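PDB 2OAS: 4-hydroxybutyrate coenzyme A transferase, which probably transfers coenzyme A between an acyl-CoA thioester and a free carboxylic acid such as acetate or 4-hydroxybutyrate, and binds coenzyme A. Local coordinates for residues A217-S220 with C221-G224; Q241-K245 with G246-N250. All coordinates share one frame; numbering follows the deposited sequence.

Contact 1: A217-S220 with C221-G224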
loop_
_atom_site.group_PDB
_atom_site.type_symbol
_atom_site.label_atom_id
_atom_site.label_comp_id
_atom_site.label_asym_id
_atom_site.label_seq_id
_atom_site.Cartn_x
_atom_site.Cartn_y
_atom_site.Cartn_z
ATOM N N ALA A 217 19.878 -13.033 -14.087
ATOM C CA ALA A 217 19.525 -14.387 -14.482
ATOM C C ALA A 217 18.187 -14.355 -15.200
ATOM O O ALA A 217 17.979 -15.081 -16.170
ATOM C CB ALA A 217 19.447 -15.288 -13.255
ATOM N N VAL A 218 17.278 -13.510 -14.724
ATOM C CA VAL A 218 15.964 -13.387 -15.338
ATOM C C VAL A 218 16.087 -12.810 -16.737
ATOM O O VAL A 218 15.481 -13.310 -17.689
ATOM C CB VAL A 218 15.044 -12.467 -14.516
ATOM C CG1 VAL A 218 13.703 -12.317 -15.224
ATOM C CG2 VAL A 218 14.852 -13.035 -13.110
ATOM N N LEU A 219 16.872 -11.746 -16.855
ATOM C CA LEU A 219 17.081 -11.083 -18.135
ATOM C C LEU A 219 17.744 -12.006 -19.136
ATOM O O LEU A 219 17.447 -11.960 -20.326
ATOM C CB LEU A 219 17.921 -9.828 -17.934
ATOM C CG LEU A 219 17.166 -8.747 -17.160
ATOM C CD1 LEU A 219 18.128 -7.683 -16.694
ATOM C CD2 LEU A 219 16.089 -8.150 -18.048
ATOM N N SER A 220 18.637 -12.857 -18.658
ATOM C CA SER A 220 19.307 -13.786 -19.547
ATOM C C SER A 220 18.342 -14.827 -20.110
ATOM O O SER A 220 18.628 -15.446 -21.131
ATOM C CB SER A 220 20.460 -14.470 -18.814
ATOM O OG SER A 220 20.031 -15.040 -17.593
ATOM N N CYS A 221 17.195 -15.014 -19.459
ATOM C CA CYS A 221 16.209 -15.980 -19.931
ATOM C C CYS A 221 15.112 -15.328 -20.763
ATOM O O CYS A 221 14.145 -15.991 -21.139
ATOM C CB CYS A 221 15.576 -16.721 -18.758
ATOM S SG CYS A 221 16.771 -17.537 -17.629
ATOM N N LEU A 222 15.258 -14.037 -21.048
ATOM C CA LEU A 222 14.262 -13.319 -21.835
ATOM C C LEU A 222 14.739 -13.045 -23.247
ATOM O O LEU A 222 14.043 -12.388 -24.027
ATOM C CB LEU A 222 13.917 -11.987 -21.165
ATOM C CG LEU A 222 12.700 -11.893 -20.243
ATOM C CD1 LEU A 222 12.732 -13.006 -19.221
ATOM C CD2 LEU A 222 12.686 -10.542 -19.539
ATOM N N THR A 223 15.924 -13.548 -23.581
ATOM C CA THR A 223 16.503 -13.339 -24.906
ATOM C C THR A 223 15.656 -13.956 -26.013
ATOM O O THR A 223 15.988 -13.845 -27.192
ATOM C CB THR A 223 17.941 -13.913 -24.998
ATOM O OG1 THR A 223 17.917 -15.329 -24.793
ATOM C CG2 THR A 223 18.842 -13.269 -23.953
ATOM N N GLY A 224 14.565 -14.607 -25.619
ATOM C CA GLY A 224 13.680 -15.226 -26.583
ATOM C C GLY A 224 12.370 -14.475 -26.751
ATOM O O GLY A 224 11.631 -14.718 -27.706
#
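Leu-222 packs along the last turn of helix 213-220 and meets Val-218 and Leu-219. Its CB lies 3.6 Å from Leu-219 O, and its CG sits beside the carbonyl of Val-218. From there the two methyls part: CD1 runs alongside Val-218, ending 3.2 Å from Val-218 O and 4.2 Å from Val-218 CG1, while CD2 faces Leu-219 CD2. Val-218 and Leu-222 thus lie flank to flank, pointing the same way; CG1 of the valine is available because it stands opposite the backbone N (chi1 178°), on the carbonyl side. In the backbone, Cys-221 N donates to Val-218 O at 3.0 Å, well off straight at 142°, and only weakly to Ala-217 O. Leu-222 N follows with a straighter bond to Leu-219 O, 3.1 Å at 160°. Both i to i+3 donors stand above the plane of the carbonyl they reach. Ser-220 OG bonds back to Asp-216 O and Ala-217 O, the latter bond implausibly short and so doubtful in detail. Thr-223 rests its CG2 on Ser-220 O, 3.6 Å away. Val-218 and Cys-221 look to Val-197 and Ala-198 of helix 188-200, whereas Leu-219 and Leu-222 touch Leu-242 of helix 237-244. Bonds from i to i+3 taking over, while one i to i+4 bond persists weakly, mark a helix C-terminus tightening into 3-10-like turns, here leading from helix 213-220 toward strand 229-230.

Contact 2: Q241-K245 with G246-N250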
loop_
_atom_site.group_PDB
_atom_site.type_symbol
_atom_site.label_atom_id
_atom_site.label_comp_id
_atom_site.label_asym_id
_atom_site.label_seq_id
_atom_site.Cartn_x
_atom_site.Cartn_y
_atom_site.Cartn_z
ATOM N N GLN A 241 21.621 -5.311 -22.668
ATOM C CA GLN A 241 21.841 -6.474 -23.527
ATOM C C GLN A 241 20.607 -6.895 -24.318
ATOM O O GLN A 241 20.718 -7.312 -25.465
ATOM C CB GLN A 241 22.330 -7.659 -22.694
ATOM C CG GLN A 241 23.716 -7.460 -22.094
ATOM C CD GLN A 241 24.247 -8.726 -21.437
ATOM O OE1 GLN A 241 23.798 -9.118 -20.351
ATOM N NE2 GLN A 241 25.200 -9.385 -22.107
ATOM N N LEU A 242 19.434 -6.800 -23.700
ATOM C CA LEU A 242 18.187 -7.176 -24.357
ATOM C C LEU A 242 17.782 -6.113 -25.369
ATOM O O LEU A 242 17.060 -6.387 -26.329
ATOM C CB LEU A 242 17.074 -7.370 -23.318
ATOM C CG LEU A 242 16.919 -8.775 -22.707
ATOM C CD1 LEU A 242 18.258 -9.315 -22.264
ATOM C CD2 LEU A 242 15.939 -8.729 -21.545
ATOM N N VAL A 243 18.248 -4.895 -25.152
ATOM C CA VAL A 243 17.934 -3.823 -26.065
ATOM C C VAL A 243 18.681 -4.048 -27.368
ATOM O O VAL A 243 18.091 -3.968 -28.447
ATOM C CB VAL A 243 18.329 -2.453 -25.473
ATOM C CG1 VAL A 243 18.130 -1.351 -26.505
ATOM C CG2 VAL A 243 17.486 -2.185 -24.226
ATOM N N GLU A 244 19.969 -4.360 -27.272
ATOM C CA GLU A 244 20.758 -4.572 -28.477
ATOM C C GLU A 244 20.341 -5.852 -29.196
ATOM O O GLU A 244 20.709 -6.079 -30.352
ATOM C CB GLU A 244 22.256 -4.585 -28.134
ATOM C CG GLU A 244 22.639 -5.483 -26.970
ATOM C CD GLU A 244 24.010 -5.142 -26.355
ATOM O OE1 GLU A 244 24.829 -6.091 -26.181
ATOM O OE2 GLU A 244 24.257 -3.938 -26.033
ATOM N N LYS A 245 19.538 -6.662 -28.517
ATOM C CA LYS A 245 19.030 -7.904 -29.080
ATOM C C LYS A 245 17.675 -7.671 -29.745
ATOM O O LYS A 245 17.126 -8.571 -30.373
ATOM C CB LYS A 245 18.891 -8.963 -27.975
ATOM C CG LYS A 245 19.869 -10.120 -28.090
ATOM C CD LYS A 245 21.297 -9.613 -28.169
ATOM C CE LYS A 245 22.256 -10.673 -28.717
ATOM N NZ LYS A 245 23.621 -10.109 -29.018
ATOM N N GLY A 246 17.128 -6.466 -29.604
ATOM C CA GLY A 246 15.840 -6.170 -30.211
ATOM C C GLY A 246 14.663 -6.686 -29.399
ATOM O O GLY A 246 13.510 -6.420 -29.732
ATOM N N VAL A 247 14.955 -7.414 -28.323
ATOM C CA VAL A 247 13.914 -7.977 -27.463
ATOM C C VAL A 247 13.079 -6.884 -26.810
ATOM O O VAL A 247 11.889 -7.059 -26.568
ATOM C CB VAL A 247 14.534 -8.850 -26.354
ATOM C CG1 VAL A 247 13.444 -9.517 -25.542
ATOM C CG2 VAL A 247 15.441 -9.888 -26.965
ATOM N N ILE A 248 13.719 -5.757 -26.515
ATOM C CA ILE A 248 13.053 -4.607 -25.897
ATOM C C ILE A 248 12.913 -3.485 -26.928
ATOM O O ILE A 248 13.896 -3.092 -27.558
ATOM C CB ILE A 248 13.879 -4.086 -24.696
ATOM C CG1 ILE A 248 13.810 -5.087 -23.541
ATOM C CG2 ILE A 248 13.391 -2.729 -24.267
ATOM C CD1 ILE A 248 14.623 -4.682 -22.338
ATOM N N ASN A 249 11.697 -2.977 -27.099
ATOM C CA ASN A 249 11.442 -1.890 -28.046
ATOM C C ASN A 249 10.344 -0.944 -27.573
ATOM O O ASN A 249 9.981 -0.010 -28.278
ATOM C CB ASN A 249 11.076 -2.456 -29.410
ATOM C CG ASN A 249 9.909 -3.403 -29.342
ATOM O OD1 ASN A 249 8.916 -3.119 -28.683
ATOM N ND2 ASN A 249 10.017 -4.537 -30.028
ATOM N N ASN A 250 9.804 -1.198 -26.389
ATOM C CA ASN A 250 8.784 -0.324 -25.825
ATOM C C ASN A 250 7.635 -0.013 -26.775
ATOM O O ASN A 250 6.969 1.023 -26.658
ATOM C CB ASN A 250 9.447 0.984 -25.372
ATOM C CG ASN A 250 10.569 0.746 -24.386
ATOM O OD1 ASN A 250 10.350 0.184 -23.312
ATOM N ND2 ASN A 250 11.775 1.163 -24.743
#
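A Schellman motif closes helix 237-244, with Gly-246 as the residue that leaves helical geometry; Leu-242 and Val-243 supply the carbonyls and meet Val-247 and Ile-248 beyond the turn. Gly-246 has a positive phi (81°), which glycine adopts readily. Its N-H makes the firm bond of the cap, reaching Val-243 O at 2.9 Å and 158° from above the carbonyl plane. Three amides converge weakly on Leu-242 O: Lys-245 N, Val-247 N at 3.1 Å but strongly bent, and Ile-248 N at 3.4 Å. The side chains close over this frame. Leu-242 CB and Val-247 CB make an apolar pair at 4.2 Å. Ile-248 turns back to the helix and lays its CD1 3.8 Å from Leu-242 CB, with CG1 just behind. CG1 can follow the helix because it lies beside the backbone N (chi1 -71°), which leaves CG2 and CB to Val-243 CG2, 4.1 Å from Ile-248 CB; these two branched side chains cross at a slant. Val-247 CB also approaches Leu-242 O, and its CG2 packs 3.7 Å from Lys-245 CB, while the rest of the lysine bends at chi2 and leads off. Val-247 and Ile-248 also touch Leu-228, Ile-248 packs on Leu-260 of strand 260-262, and Asn-250 OD1 bonds Val-230 N. The weak 6→1 bond from Val-247 N to Leu-242 O and the 5→2 bond from Gly-246 N to Val-243 O, around a glycine at C', define the Schellman motif, and the Leu-242 to Val-247 pair is its usual apolar companion.

Contacts 1 and 2 are the C-terminal ends of two successive helices, 213-220 and 237-244, and their centres lie about 11 Å apart on the same side of the chain's centre. Methyl groups of contact 2 pack on carbonyl oxygens and a side-chain carbon of contact 1: Leu-242 CD1 comes 3.4 Å from Leu-219 O, its CD2 lies 3.9 Å from Leu-222 CB, and Val-247 CG1 approaches Leu-222 O at 3.3 Å. Leu-242 is therefore common ground, carrying the cap of its own helix and packing against the end of the other. Leu-228, touched by Leu-222, Val-247 and Ile-248, adds to this cluster. Both contacts lie away from the coenzyme A pocket; the side chain of Val-218 is about 12 Å from the bound coenzyme A.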